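Local coordinates for fosfomycin resistance protein FosX (Mesorhizobium loti, PDB 1R9C) that catalyses the manganese-dependent hydration of the antibiotic fosfomycin and so confers resistance to it, working as a homodimer of the vicinal-oxygen-chelate (glyoxalase) superfamily, at residues G104-F109 and E118-T123; L89-R94 and Y110-H115; F26-V31 and F47-I52. One frame throughout, in Å; residues are numbered along the deposited sequence.

The three contacts illustrate how a vicinal-oxygen-chelate protein ties strands to their connections. Along the chain interaction 3 closes before the others open, whereas the segments of interactions 1 and 2 alternate. Interaction 3 pairs strands 29-33 and 44-49 in the four-stranded sheet; interaction 1 pairs 106-110 with 116-120 in the three-stranded sheet and alone supplies a metal ligand, Glu118. Interaction 2, about 15 Å from interaction 1 between centres and touching it, joins that hairpin's turn to the exit of helix 79-89. Interactions 1 and 3, about 19 Å apart between centres, meet where Phe26 packs on Phe109 and Leu119, and both touch the second subunit. Interactions 2 and 3 do not touch, lying on opposite sides of the chain's centre.

Interaction 1 of 3, residues G104-F109 and E118-T123; sequences GRSIYF and ELHTGT. With MN (manganese (II) ion), chain C.
Glu118 lies beside Tyr108, its non-hydrogen-bonded partner in an antiparallel beta hairpin, and the two side chains point the same way on the metal side; Leu119, the other large contributor of buried surface, faces Ile107 on the opposite side of the sheet. CG of Glu118 sits anti to the backbone N (chi1 174°) and the chain runs extended beyond it, which carries the carboxylate along the tyrosine ring. A CH-pi contact forms as Glu118 CG comes over the ring face, 4.0 Å from the Tyr108 centroid. At the tip the two oxygens divide their work. Glu118 OE1 binds manganese at 1.9 Å, while OE2, through its anti lone pair, accepts from Ser106 OG at 2.5 Å. The hydroxyl in turn accepts a hydrogen bond from His120 ND1, whose distance to Ser106 OG is 2.9 Å, with the oxygen tilted from the imidazole plane.

On the other face, Leu119 CD1 meets Ile107 CD1 at 4.2 Å, and Leu119 CG lies at the edge of the Phe109 ring, 4.1 Å from Phe109 CE2. Between these faces Ile107 and Leu119 exchange two backbone bonds, N to O in each direction. Beyond the strands, Thr121 OG1 accepts from Arg105 N at 3.0 Å.

His69 of the same chain and His7 of the second subunit complete the protein ligands, so the site is shared across the dimer. The relay from His120 through Ser106 to Glu118 implies a second shell that fixes the carboxylate's rotation and may temper the charge it offers the metal.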
ATOM      1  N   GLY A 104       3.577  20.010  -8.845  1.00 28.77           N
ATOM      2  CA  GLY A 104       2.775  19.164  -7.906  1.00 27.87           C
ATOM      3  C   GLY A 104       2.960  19.560  -6.450  1.00 27.73           C
ATOM      4  O   GLY A 104       4.021  20.064  -6.057  1.00 27.77           O
ATOM      5  N   ARG A 105       1.900  19.386  -5.664  1.00 26.30           N
ATOM      6  CA  ARG A 105       1.963  19.606  -4.227  1.00 24.68           C
ATOM      7  C   ARG A 105       1.257  18.472  -3.495  1.00 22.90           C
ATOM      8  O   ARG A 105       0.546  17.699  -4.098  1.00 21.41           O
ATOM      9  CB  ARG A 105       1.380  20.954  -3.811  1.00 24.72           C
ATOM     10  CG  ARG A 105       0.099  21.339  -4.487  1.00 26.52           C
ATOM     11  CD  ARG A 105      -0.255  22.813  -4.266  1.00 28.47           C
ATOM     12  NE  ARG A 105      -1.605  23.133  -4.712  1.00 29.90           N
ATOM     13  CZ  ARG A 105      -2.386  24.082  -4.169  1.00 30.40           C
ATOM     14  NH1 ARG A 105      -1.962  24.789  -3.127  1.00 29.12           N
ATOM     15  NH2 ARG A 105      -3.608  24.299  -4.661  1.00 27.62           N
ATOM     16  N   SER A 106       1.503  18.362  -2.193  1.00 21.74           N
ATOM     17  CA  SER A 106       0.999  17.233  -1.438  1.00 22.12           C
ATOM     18  C   SER A 106       0.474  17.658  -0.098  1.00 21.65           C
ATOM     19  O   SER A 106       0.920  18.676   0.478  1.00 20.82           O
ATOM     20  CB  SER A 106       2.101  16.204  -1.221  1.00 22.74           C
ATOM     21  OG  SER A 106       2.598  15.804  -2.473  1.00 25.11           O
ATOM     22  N   ILE A 107      -0.480  16.862   0.370  1.00 20.64           N
ATOM     23  CA  ILE A 107      -0.914  16.865   1.762  1.00 22.19           C
ATOM     24  C   ILE A 107      -0.458  15.506   2.336  1.00 22.53           C
ATOM     25  O   ILE A 107      -0.768  14.456   1.747  1.00 22.48           O
ATOM     26  CB  ILE A 107      -2.465  16.969   1.834  1.00 22.47           C
ATOM     27  CG1 ILE A 107      -2.972  18.240   1.172  1.00 23.46           C
ATOM     28  CG2 ILE A 107      -2.980  16.845   3.293  1.00 21.78           C
ATOM     29  CD1 ILE A 107      -4.360  18.076   0.546  1.00 23.62           C
ATOM     30  N   TYR A 108       0.265  15.518   3.458  1.00 20.90           N
ATOM     31  CA  TYR A 108       0.610  14.249   4.125  1.00 22.79           C
ATOM     32  C   TYR A 108      -0.078  14.267   5.468  1.00 21.86           C
ATOM     33  O   TYR A 108      -0.016  15.262   6.164  1.00 20.71           O
ATOM     34  CB  TYR A 108       2.108  14.116   4.395  1.00 22.92           C
ATOM     35  CG  TYR A 108       2.989  14.116   3.183  1.00 24.80           C
ATOM     36  CD1 TYR A 108       3.394  15.313   2.617  1.00 27.49           C
ATOM     37  CD2 TYR A 108       3.459  12.922   2.616  1.00 26.53           C
ATOM     38  CE1 TYR A 108       4.205  15.343   1.505  1.00 28.55           C
ATOM     39  CE2 TYR A 108       4.314  12.959   1.490  1.00 27.42           C
ATOM     40  CZ  TYR A 108       4.651  14.175   0.942  1.00 26.42           C
ATOM     41  OH  TYR A 108       5.483  14.280  -0.147  1.00 31.61           O
ATOM     42  N   PHE A 109      -0.730  13.166   5.808  1.00 21.30           N
ATOM     43  CA  PHE A 109      -1.487  13.061   7.046  1.00 21.76           C
ATOM     44  C   PHE A 109      -1.349  11.619   7.577  1.00 20.90           C
ATOM     45  O   PHE A 109      -0.829  10.752   6.888  1.00 19.88           O
ATOM     46  CB  PHE A 109      -2.955  13.484   6.822  1.00 20.97           C
ATOM     47  CG  PHE A 109      -3.776  12.498   6.021  1.00 23.15           C
ATOM     48  CD1 PHE A 109      -4.507  11.496   6.650  1.00 21.44           C
ATOM     49  CD2 PHE A 109      -3.831  12.588   4.625  1.00 23.47           C
ATOM     50  CE1 PHE A 109      -5.244  10.581   5.897  1.00 24.99           C
ATOM     51  CE2 PHE A 109      -4.574  11.689   3.875  1.00 22.35           C
ATOM     52  CZ  PHE A 109      -5.298  10.693   4.510  1.00 23.34           C
ATOM     53  N   GLU A 118      -0.698  10.181   1.656  1.00 18.87           N
ATOM     54  CA  GLU A 118      -0.345  11.400   0.939  1.00 19.86           C
ATOM     55  C   GLU A 118      -1.453  11.595  -0.108  1.00 20.31           C
ATOM     56  O   GLU A 118      -1.936  10.622  -0.674  1.00 19.67           O
ATOM     57  CB  GLU A 118       1.006  11.236   0.231  1.00 20.52           C
ATOM     58  CG  GLU A 118       1.373  12.437  -0.662  1.00 20.57           C
ATOM     59  CD  GLU A 118       2.720  12.323  -1.367  1.00 21.39           C
ATOM     60  OE1 GLU A 118       3.493  11.309  -1.193  1.00 22.69           O
ATOM     61  OE2 GLU A 118       3.031  13.334  -2.084  1.00 18.55           O
ATOM     62  N   LEU A 119      -1.875  12.845  -0.298  1.00 19.40           N
ATOM     63  CA  LEU A 119      -2.689  13.244  -1.452  1.00 20.03           C
ATOM     64  C   LEU A 119      -1.779  14.146  -2.270  1.00 20.25           C
ATOM     65  O   LEU A 119      -1.291  15.162  -1.760  1.00 20.45           O
ATOM     66  CB  LEU A 119      -3.929  14.023  -0.983  1.00 20.22           C
ATOM     67  CG  LEU A 119      -4.757  13.236   0.040  1.00 21.00           C
ATOM     68  CD1 LEU A 119      -5.765  14.141   0.689  1.00 22.09           C
ATOM     69  CD2 LEU A 119      -5.474  12.034  -0.655  1.00 18.76           C
ATOM     70  N   HIS A 120      -1.519  13.755  -3.517  1.00 19.86           N
ATOM     71  CA  HIS A 120      -0.513  14.399  -4.362  1.00 19.20           C
ATOM     72  C   HIS A 120      -1.188  14.867  -5.681  1.00 19.24           C
ATOM     73  O   HIS A 120      -1.906  14.100  -6.272  1.00 19.21           O
ATOM     74  CB  HIS A 120       0.610  13.380  -4.663  1.00 19.63           C
ATOM     75  CG  HIS A 120       1.697  13.930  -5.528  1.00 22.02           C
ATOM     76  ND1 HIS A 120       2.334  15.116  -5.249  1.00 22.73           N
ATOM     77  CD2 HIS A 120       2.257  13.459  -6.667  1.00 23.47           C
ATOM     78  CE1 HIS A 120       3.235  15.367  -6.186  1.00 24.77           C
ATOM     79  NE2 HIS A 120       3.210  14.374  -7.058  1.00 24.70           N
ATOM     80  N   THR A 121      -0.952  16.113  -6.108  1.00 19.58           N
ATOM     81  CA  THR A 121      -1.575  16.695  -7.316  1.00 19.00           C
ATOM     82  C   THR A 121      -0.761  16.504  -8.607  1.00 19.97           C
ATOM     83  O   THR A 121      -1.236  16.799  -9.715  1.00 19.97           O
ATOM     84  CB  THR A 121      -1.892  18.210  -7.112  1.00 19.97           C
ATOM     85  OG1 THR A 121      -0.683  18.970  -7.187  1.00 20.13           O
ATOM     86  CG2 THR A 121      -2.435  18.473  -5.664  1.00 18.50           C
ATOM     87  N   GLY A 122       0.455  16.001  -8.468  1.00 19.54           N
ATOM     88  CA  GLY A 122       1.391  15.963  -9.576  1.00 19.85           C
ATOM     89  C   GLY A 122       1.545  14.573 -10.159  1.00 19.47           C
ATOM     90  O   GLY A 122       0.904  13.637  -9.705  1.00 19.49           O
ATOM     91  N   THR A 123       2.405  14.443 -11.171  1.00 19.48           N
ATOM     92  CA  THR A 123       2.614  13.137 -11.805  1.00 19.64           C
ATOM     93  C   THR A 123       4.091  12.736 -11.809  1.00 19.79           C
ATOM     94  O   THR A 123       4.981  13.557 -11.558  1.00 19.35           O
ATOM     95  CB  THR A 123       2.148  13.183 -13.298  1.00 19.48           C
ATOM     96  OG1 THR A 123       2.995  14.089 -14.017  1.00 19.68           O
ATOM     97  CG2 THR A 123       0.714  13.819 -13.459  1.00 20.36           C
TER
HETATM   98 MN    MN C2001       5.231  10.642  -1.709  1.00 29.54          MN
HETATM   99  O   HOH W   1       7.303   9.991  -2.150  1.00 34.68           O

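Interaction 2 of 3, residues L89-R94 and Y110-H115; sequences LGLDMR and YDDDNH
The ring of Tyr110 lies alongside the backbone of Asp92 and reaches to the aliphatic part of Arg94. The two segments are the exit from helix 79-89, which ends in a Schellman motif at Gly90, and the turn of the hairpin formed by strands 106-110 and 116-120 in the vicinal-oxygen-chelate fold. Tyr110 CG stands anti to the carbonyl carbon (chi1 -59°), which sets one ring edge against Asp92: CD1 of Tyr110 is 3.9 Å from Asp92 CB, and Asp92 C is in the plane of the ring. Further out, the phenol oxygen of Tyr110 is 3.6 Å from Arg94 CD, and the arginine chain, bent at chi2 and chi3, crosses the tyrosine side chain at a slant.

The backbones are joined twice. Tyr110 N donates to Asp92 O over 3.1 Å, and a water accepts a hydrogen bond from Asp92 N and donates one to Tyr110 O. Leu91 packs against this same carbonyl, its CB 3.6 Å from Tyr110 O, while Leu91 CD2 comes to 4.0 Å from Asp112 OD1. The carboxylate of Asp92 pairs with Arg65, whose cation also meets the Tyr110 ring.

Within the turn, Asp111 holds the chain through its carboxylate. Its OD2 accepts from the backbone of Asp113, making an Asx turn, and from that of His115, the two N-H groups arriving from opposite faces of the carboxylate. His115 NE2 bonds to Asn68 of the second subunit, and ND1 of His115 donates to the syn lone pair of Asp111 OD1 at 2.6 Å, the oxygen lying close to the imidazole plane.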
ATOM      1  N   LEU A  89     -11.701  15.696  10.169  1.00 27.04           N
ATOM      2  CA  LEU A  89     -11.487  14.415  10.838  1.00 27.75           C
ATOM      3  C   LEU A  89     -10.534  14.477  12.030  1.00 27.48           C
ATOM      4  O   LEU A  89     -10.444  13.519  12.797  1.00 28.26           O
ATOM      5  CB  LEU A  89     -11.034  13.348   9.862  1.00 27.17           C
ATOM      6  CG  LEU A  89     -12.102  12.866   8.875  1.00 29.92           C
ATOM      7  CD1 LEU A  89     -11.384  12.203   7.726  1.00 28.53           C
ATOM      8  CD2 LEU A  89     -13.090  11.888   9.534  1.00 28.26           C
ATOM      9  N   GLY A  90      -9.829  15.592  12.184  1.00 26.85           N
ATOM     10  CA  GLY A  90      -8.937  15.783  13.320  1.00 26.30           C
ATOM     11  C   GLY A  90      -7.615  15.029  13.200  1.00 25.83           C
ATOM     12  O   GLY A  90      -6.997  14.717  14.205  1.00 26.62           O
ATOM     13  N   LEU A  91      -7.173  14.775  11.972  1.00 24.93           N
ATOM     14  CA  LEU A  91      -5.971  13.967  11.713  1.00 23.80           C
ATOM     15  C   LEU A  91      -4.684  14.791  11.772  1.00 23.64           C
ATOM     16  O   LEU A  91      -4.681  15.969  11.377  1.00 23.18           O
ATOM     17  CB  LEU A  91      -6.106  13.271  10.372  1.00 23.67           C
ATOM     18  CG  LEU A  91      -7.289  12.289  10.245  1.00 23.39           C
ATOM     19  CD1 LEU A  91      -7.345  11.767   8.821  1.00 22.25           C
ATOM     20  CD2 LEU A  91      -7.169  11.149  11.274  1.00 25.38           C
ATOM     21  N   ASP A  92      -3.616  14.215  12.325  1.00 22.81           N
ATOM     22  CA  ASP A  92      -2.314  14.906  12.316  1.00 22.70           C
ATOM     23  C   ASP A  92      -1.842  15.042  10.869  1.00 22.93           C
ATOM     24  O   ASP A  92      -2.099  14.169  10.053  1.00 21.31           O
ATOM     25  CB  ASP A  92      -1.246  14.137  13.113  1.00 22.04           C
ATOM     26  CG  ASP A  92      -1.471  14.174  14.633  1.00 21.92           C
ATOM     27  OD1 ASP A  92      -2.157  15.090  15.163  1.00 20.38           O
ATOM     28  OD2 ASP A  92      -0.943  13.335  15.390  1.00 20.47           O
ATOM     29  N   MET A  93      -1.159  16.135  10.556  1.00 24.34           N
ATOM     30  CA  MET A  93      -0.585  16.293   9.226  1.00 27.16           C
ATOM     31  C   MET A  93       0.799  16.942   9.239  1.00 27.50           C
ATOM     32  O   MET A  93       1.188  17.601  10.206  1.00 26.39           O
ATOM     33  CB  MET A  93      -1.552  17.035   8.288  1.00 27.74           C
ATOM     34  CG  MET A  93      -2.097  18.346   8.819  1.00 33.33           C
ATOM     35  SD  MET A  93      -3.489  18.885   7.760  1.00 42.04           S
ATOM     36  CE  MET A  93      -2.575  19.316   6.285  1.00 39.52           C
ATOM     37  N   ARG A  94       1.545  16.716   8.162  1.00 28.70           N
ATOM     38  CA  ARG A  94       2.810  17.402   7.934  1.00 31.28           C
ATOM     39  C   ARG A  94       2.492  18.807   7.425  1.00 32.32           C
ATOM     40  O   ARG A  94       1.446  19.013   6.807  1.00 32.73           O
ATOM     41  CB  ARG A  94       3.626  16.625   6.903  1.00 31.57           C
ATOM     42  CG  ARG A  94       3.959  15.213   7.363  1.00 33.35           C
ATOM     43  CD  ARG A  94       5.351  15.087   7.922  1.00 39.92           C
ATOM     44  NE  ARG A  94       6.323  14.987   6.844  1.00 42.58           N
ATOM     45  CZ  ARG A  94       7.481  15.634   6.795  1.00 42.94           C
ATOM     46  NH1 ARG A  94       7.855  16.442   7.777  1.00 42.09           N
ATOM     47  NH2 ARG A  94       8.275  15.461   5.740  1.00 42.78           N
ATOM     48  N   TYR A 110      -1.738  11.399   8.822  1.00 20.58           N
ATOM     49  CA  TYR A 110      -1.627  10.084   9.447  1.00 20.69           C
ATOM     50  C   TYR A 110      -3.043   9.676   9.796  1.00 20.79           C
ATOM     51  O   TYR A 110      -3.849  10.532  10.161  1.00 20.06           O
ATOM     52  CB  TYR A 110      -0.813  10.171  10.748  1.00 20.17           C
ATOM     53  CG  TYR A 110       0.581  10.710  10.545  1.00 19.93           C
ATOM     54  CD1 TYR A 110       0.810  12.075  10.569  1.00 21.20           C
ATOM     55  CD2 TYR A 110       1.645   9.851  10.254  1.00 19.12           C
ATOM     56  CE1 TYR A 110       2.057  12.590  10.369  1.00 22.50           C
ATOM     57  CE2 TYR A 110       2.913  10.348  10.016  1.00 21.22           C
ATOM     58  CZ  TYR A 110       3.114  11.729  10.108  1.00 23.23           C
ATOM     59  OH  TYR A 110       4.342  12.260   9.895  1.00 23.57           O
ATOM     60  N   ASP A 111      -3.349   8.381   9.737  1.00 21.25           N
ATOM     61  CA  ASP A 111      -4.612   7.915  10.299  1.00 21.21           C
ATOM     62  C   ASP A 111      -4.403   7.750  11.813  1.00 22.32           C
ATOM     63  O   ASP A 111      -3.497   8.403  12.407  1.00 22.30           O
ATOM     64  CB  ASP A 111      -5.029   6.592   9.627  1.00 20.57           C
ATOM     65  CG  ASP A 111      -4.075   5.449   9.957  1.00 19.66           C
ATOM     66  OD1 ASP A 111      -4.299   4.340   9.468  1.00 19.16           O
ATOM     67  OD2 ASP A 111      -3.091   5.567  10.723  1.00 16.82           O
ATOM     68  N   ASP A 112      -5.189   6.878  12.462  1.00 21.72           N
ATOM     69  CA  ASP A 112      -5.126   6.821  13.930  1.00 22.03           C
ATOM     70  C   ASP A 112      -4.102   5.813  14.425  1.00 21.59           C
ATOM     71  O   ASP A 112      -3.966   5.594  15.627  1.00 21.59           O
ATOM     72  CB  ASP A 112      -6.491   6.463  14.538  1.00 22.59           C
ATOM     73  CG  ASP A 112      -7.477   7.610  14.515  1.00 25.50           C
ATOM     74  OD1 ASP A 112      -7.073   8.806  14.466  1.00 26.37           O
ATOM     75  OD2 ASP A 112      -8.702   7.394  14.578  1.00 28.03           O
ATOM     76  N   ASP A 113      -3.384   5.184  13.497  1.00 21.10           N
ATOM     77  CA  ASP A 113      -2.563   4.015  13.824  1.00 21.07           C
ATOM     78  C   ASP A 113      -1.147   4.180  13.245  1.00 20.68           C
ATOM     79  O   ASP A 113      -0.498   3.214  12.876  1.00 20.73           O
ATOM     80  CB  ASP A 113      -3.253   2.746  13.290  1.00 20.53           C
ATOM     81  CG  ASP A 113      -4.582   2.467  13.991  1.00 22.54           C
ATOM     82  OD1 ASP A 113      -4.581   1.863  15.090  1.00 18.23           O
ATOM     83  OD2 ASP A 113      -5.674   2.838  13.517  1.00 22.42           O
ATOM     84  N   ASN A 114      -0.689   5.431  13.163  1.00 20.39           N
ATOM     85  CA  ASN A 114       0.631   5.765  12.635  1.00 20.99           C
ATOM     86  C   ASN A 114       0.915   5.449  11.168  1.00 21.32           C
ATOM     87  O   ASN A 114       2.049   5.526  10.751  1.00 22.71           O
ATOM     88  CB  ASN A 114       1.750   5.224  13.555  1.00 20.64           C
ATOM     89  CG  ASN A 114       1.657   5.802  14.935  1.00 22.38           C
ATOM     90  OD1 ASN A 114       1.163   6.928  15.115  1.00 23.06           O
ATOM     91  ND2 ASN A 114       2.115   5.053  15.925  1.00 24.03           N
ATOM     92  N   HIS A 115      -0.098   5.118  10.378  1.00 21.63           N
ATOM     93  CA  HIS A 115       0.088   5.026   8.933  1.00 21.38           C
ATOM     94  C   HIS A 115       0.110   6.419   8.310  1.00 21.21           C
ATOM     95  O   HIS A 115      -0.788   7.223   8.584  1.00 20.56           O
ATOM     96  CB  HIS A 115      -1.051   4.250   8.265  1.00 21.82           C
ATOM     97  CG  HIS A 115      -1.289   2.886   8.845  1.00 20.99           C
ATOM     98  ND1 HIS A 115      -2.453   2.558   9.505  1.00 21.86           N
ATOM     99  CD2 HIS A 115      -0.557   1.746   8.786  1.00 23.77           C
ATOM    100  CE1 HIS A 115      -2.408   1.286   9.876  1.00 21.67           C
ATOM    101  NE2 HIS A 115      -1.260   0.773   9.466  1.00 21.65           N
TER
HETATM  102  O   HOH W   2      -3.707  11.399  12.976  1.00 31.11           O

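Interaction 3 of 3, residues F26-V31 and F47-I52; sequences FDAREV and FLIGDI
Phe47 meets residues 28-30 of the facing segment along most of its side chain. Phe47 CB lies 3.6 Å from Arg29 O, with the methyl of Ala28 close by. CG remains near Arg29 O and Glu30 CA. On one edge Phe47 CD2 comes to 3.5 Å from Glu30 CA, and CE2 of the ring then touches Glu30 CB. At the far end, Phe47 CZ is 4.0 Å from Glu30 CG. This methylene stands over one face of the Phe47 ring in a CH-pi contact, because Glu30 CG is anti to its backbone N (chi1 -168°) and the chain continues extended. The carboxylate goes on to a salt bridge with Lys45, its plane 75° from that of the ring.

Arg29, Glu30, Phe47 and Leu48 belong to the antiparallel hairpin of strands 29-33 and 44-49, in which 29-33 is an outermost strand of the four-stranded sheet within this chain. Arg29 N bonds Leu48 O at 2.8 Å, and Leu48 N returns a bond to Arg29 O. The N-to-C directions of the short strand segments make 142°, well short of a straight antiparallel pair. On the face of Leu48, its CD1 packs on Val31 CG1, the two side chains meeting at about a right angle.

Where helix 15-26 ends, Ile49 CD1 presses on Phe26 CB at 3.7 Å, and Ile49 CG1 lies against Ala28 CB. Ile2 of the second subunit packs on both Phe26 and Ile49, while a type II' turn from Ile49 to Ile52 leads into strand 52-58.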
ATOM      1  N   PHE A  26     -11.289   9.737   1.534  1.00 21.78           N
ATOM      2  CA  PHE A  26     -11.202   9.214   0.176  1.00 22.74           C
ATOM      3  C   PHE A  26     -12.534   8.916  -0.491  1.00 22.71           C
ATOM      4  O   PHE A  26     -12.543   8.475  -1.623  1.00 22.96           O
ATOM      5  CB  PHE A  26     -10.315   7.952   0.105  1.00 22.84           C
ATOM      6  CG  PHE A  26      -8.960   8.086   0.757  1.00 23.54           C
ATOM      7  CD1 PHE A  26      -8.723   7.521   2.001  1.00 25.59           C
ATOM      8  CD2 PHE A  26      -7.887   8.682   0.100  1.00 22.57           C
ATOM      9  CE1 PHE A  26      -7.441   7.600   2.596  1.00 24.26           C
ATOM     10  CE2 PHE A  26      -6.624   8.771   0.706  1.00 25.36           C
ATOM     11  CZ  PHE A  26      -6.396   8.219   1.946  1.00 22.63           C
ATOM     12  N   ASP A  27     -13.652   9.151   0.206  1.00 22.33           N
ATOM     13  CA  ASP A  27     -14.951   8.664  -0.227  1.00 23.10           C
ATOM     14  C   ASP A  27     -14.932   7.148  -0.464  1.00 23.47           C
ATOM     15  O   ASP A  27     -15.563   6.645  -1.381  1.00 23.04           O
ATOM     16  CB  ASP A  27     -15.462   9.430  -1.462  1.00 23.44           C
ATOM     17  CG  ASP A  27     -16.960   9.638  -1.444  1.00 26.14           C
ATOM     18  OD1 ASP A  27     -17.631   9.334  -0.409  1.00 27.12           O
ATOM     19  OD2 ASP A  27     -17.567  10.114  -2.436  1.00 28.79           O
ATOM     20  N   ALA A  28     -14.176   6.427   0.358  1.00 22.55           N
ATOM     21  CA  ALA A  28     -14.187   4.969   0.278  1.00 23.38           C
ATOM     22  C   ALA A  28     -15.609   4.447   0.453  1.00 23.38           C
ATOM     23  O   ALA A  28     -16.364   4.995   1.241  1.00 21.96           O
ATOM     24  CB  ALA A  28     -13.299   4.389   1.352  1.00 23.42           C
ATOM     25  N   ARG A  29     -15.933   3.353  -0.246  1.00 23.97           N
ATOM     26  CA  ARG A  29     -17.231   2.678  -0.177  1.00 25.42           C
ATOM     27  C   ARG A  29     -16.998   1.310   0.502  1.00 25.09           C
ATOM     28  O   ARG A  29     -16.184   0.506   0.034  1.00 24.36           O
ATOM     29  CB  ARG A  29     -17.790   2.490  -1.602  1.00 25.45           C
ATOM     30  CG  ARG A  29     -19.147   1.781  -1.707  1.00 31.00           C
ATOM     31  CD  ARG A  29     -19.518   1.262  -3.119  1.00 37.00           C
ATOM     32  NE  ARG A  29     -19.909  -0.157  -3.099  1.00 41.90           N
ATOM     33  CZ  ARG A  29     -21.000  -0.651  -2.499  1.00 44.30           C
ATOM     34  NH1 ARG A  29     -21.865   0.147  -1.874  1.00 44.70           N
ATOM     35  NH2 ARG A  29     -21.230  -1.962  -2.528  1.00 45.86           N
ATOM     36  N   GLU A  30     -17.686   1.066   1.616  1.00 24.91           N
ATOM     37  CA  GLU A  30     -17.584  -0.225   2.292  1.00 24.85           C
ATOM     38  C   GLU A  30     -18.333  -1.278   1.494  1.00 24.20           C
ATOM     39  O   GLU A  30     -19.541  -1.141   1.240  1.00 24.73           O
ATOM     40  CB  GLU A  30     -18.120  -0.141   3.721  1.00 25.24           C
ATOM     41  CG  GLU A  30     -17.793  -1.347   4.602  1.00 26.86           C
ATOM     42  CD  GLU A  30     -18.475  -1.255   5.952  1.00 27.16           C
ATOM     43  OE1 GLU A  30     -19.151  -2.231   6.363  1.00 27.56           O
ATOM     44  OE2 GLU A  30     -18.351  -0.198   6.596  1.00 23.70           O
ATOM     45  N   VAL A  31     -17.623  -2.326   1.096  1.00 22.99           N
ATOM     46  CA  VAL A  31     -18.246  -3.433   0.339  1.00 22.75           C
ATOM     47  C   VAL A  31     -18.367  -4.748   1.121  1.00 22.80           C
ATOM     48  O   VAL A  31     -19.009  -5.698   0.655  1.00 22.69           O
ATOM     49  CB  VAL A  31     -17.547  -3.679  -1.016  1.00 21.83           C
ATOM     50  CG1 VAL A  31     -17.555  -2.376  -1.891  1.00 23.59           C
ATOM     51  CG2 VAL A  31     -16.132  -4.128  -0.826  1.00 23.86           C
ATOM     52  N   PHE A  47     -12.981  -2.091   1.493  1.00 19.97           N
ATOM     53  CA  PHE A  47     -13.483  -0.883   0.882  1.00 21.37           C
ATOM     54  C   PHE A  47     -12.982  -0.759  -0.533  1.00 21.18           C
ATOM     55  O   PHE A  47     -11.917  -1.303  -0.887  1.00 21.48           O
ATOM     56  CB  PHE A  47     -12.983   0.357   1.646  1.00 20.71           C
ATOM     57  CG  PHE A  47     -13.533   0.492   3.037  1.00 23.47           C
ATOM     58  CD1 PHE A  47     -12.918  -0.162   4.120  1.00 23.51           C
ATOM     59  CD2 PHE A  47     -14.618   1.310   3.283  1.00 22.24           C
ATOM     60  CE1 PHE A  47     -13.405  -0.017   5.402  1.00 23.04           C
ATOM     61  CE2 PHE A  47     -15.129   1.449   4.597  1.00 22.58           C
ATOM     62  CZ  PHE A  47     -14.518   0.781   5.644  1.00 20.66           C
ATOM     63  N   LEU A  48     -13.741  -0.001  -1.331  1.00 20.78           N
ATOM     64  CA  LEU A  48     -13.261   0.441  -2.633  1.00 20.77           C
ATOM     65  C   LEU A  48     -13.095   1.968  -2.642  1.00 20.52           C
ATOM     66  O   LEU A  48     -13.967   2.733  -2.165  1.00 20.67           O
ATOM     67  CB  LEU A  48     -14.206   0.013  -3.762  1.00 20.93           C
ATOM     68  CG  LEU A  48     -14.201  -1.420  -4.308  1.00 22.45           C
ATOM     69  CD1 LEU A  48     -15.358  -1.674  -5.290  1.00 24.59           C
ATOM     70  CD2 LEU A  48     -12.864  -1.680  -5.010  1.00 23.48           C
ATOM     71  N   ILE A  49     -11.949   2.389  -3.162  1.00 20.88           N
ATOM     72  CA  ILE A  49     -11.707   3.786  -3.505  1.00 20.94           C
ATOM     73  C   ILE A  49     -11.548   3.756  -5.022  1.00 21.17           C
ATOM     74  O   ILE A  49     -10.492   3.420  -5.513  1.00 20.43           O
ATOM     75  CB  ILE A  49     -10.430   4.316  -2.823  1.00 20.63           C
ATOM     76  CG1 ILE A  49     -10.603   4.307  -1.291  1.00 21.02           C
ATOM     77  CG2 ILE A  49     -10.177   5.788  -3.286  1.00 21.17           C
ATOM     78  CD1 ILE A  49      -9.342   4.395  -0.499  1.00 20.35           C
ATOM     79  N   GLY A  50     -12.628   4.044  -5.748  1.00 22.22           N
ATOM     80  CA  GLY A  50     -12.655   3.833  -7.182  1.00 22.50           C
ATOM     81  C   GLY A  50     -12.568   2.325  -7.416  1.00 23.05           C
ATOM     82  O   GLY A  50     -13.437   1.557  -6.986  1.00 22.41           O
ATOM     83  N   ASP A  51     -11.496   1.889  -8.055  1.00 22.97           N
ATOM     84  CA  ASP A  51     -11.287   0.454  -8.232  1.00 24.56           C
ATOM     85  C   ASP A  51     -10.177  -0.075  -7.290  1.00 24.00           C
ATOM     86  O   ASP A  51      -9.728  -1.210  -7.442  1.00 23.88           O
ATOM     87  CB  ASP A  51     -10.891   0.195  -9.683  1.00 26.13           C
ATOM     88  CG  ASP A  51      -9.640   0.945 -10.065  1.00 27.41           C
ATOM     89  OD1 ASP A  51      -8.980   1.492  -9.160  1.00 35.53           O
ATOM     90  OD2 ASP A  51      -9.205   1.025 -11.231  1.00 36.49           O
ATOM     91  N   ILE A  52      -9.754   0.720  -6.321  1.00 22.71           N
ATOM     92  CA  ILE A  52      -8.701   0.262  -5.403  1.00 22.87           C
ATOM     93  C   ILE A  52      -9.310  -0.446  -4.190  1.00 22.75           C
ATOM     94  O   ILE A  52     -10.143   0.113  -3.486  1.00 22.10           O
ATOM     95  CB  ILE A  52      -7.827   1.449  -4.974  1.00 23.10           C
ATOM     96  CG1 ILE A  52      -7.167   2.078  -6.187  1.00 25.36           C
ATOM     97  CG2 ILE A  52      -6.750   1.027  -3.913  1.00 24.38           C
ATOM     98  CD1 ILE A  52      -6.697   3.507  -5.909  1.00 29.31           C
TER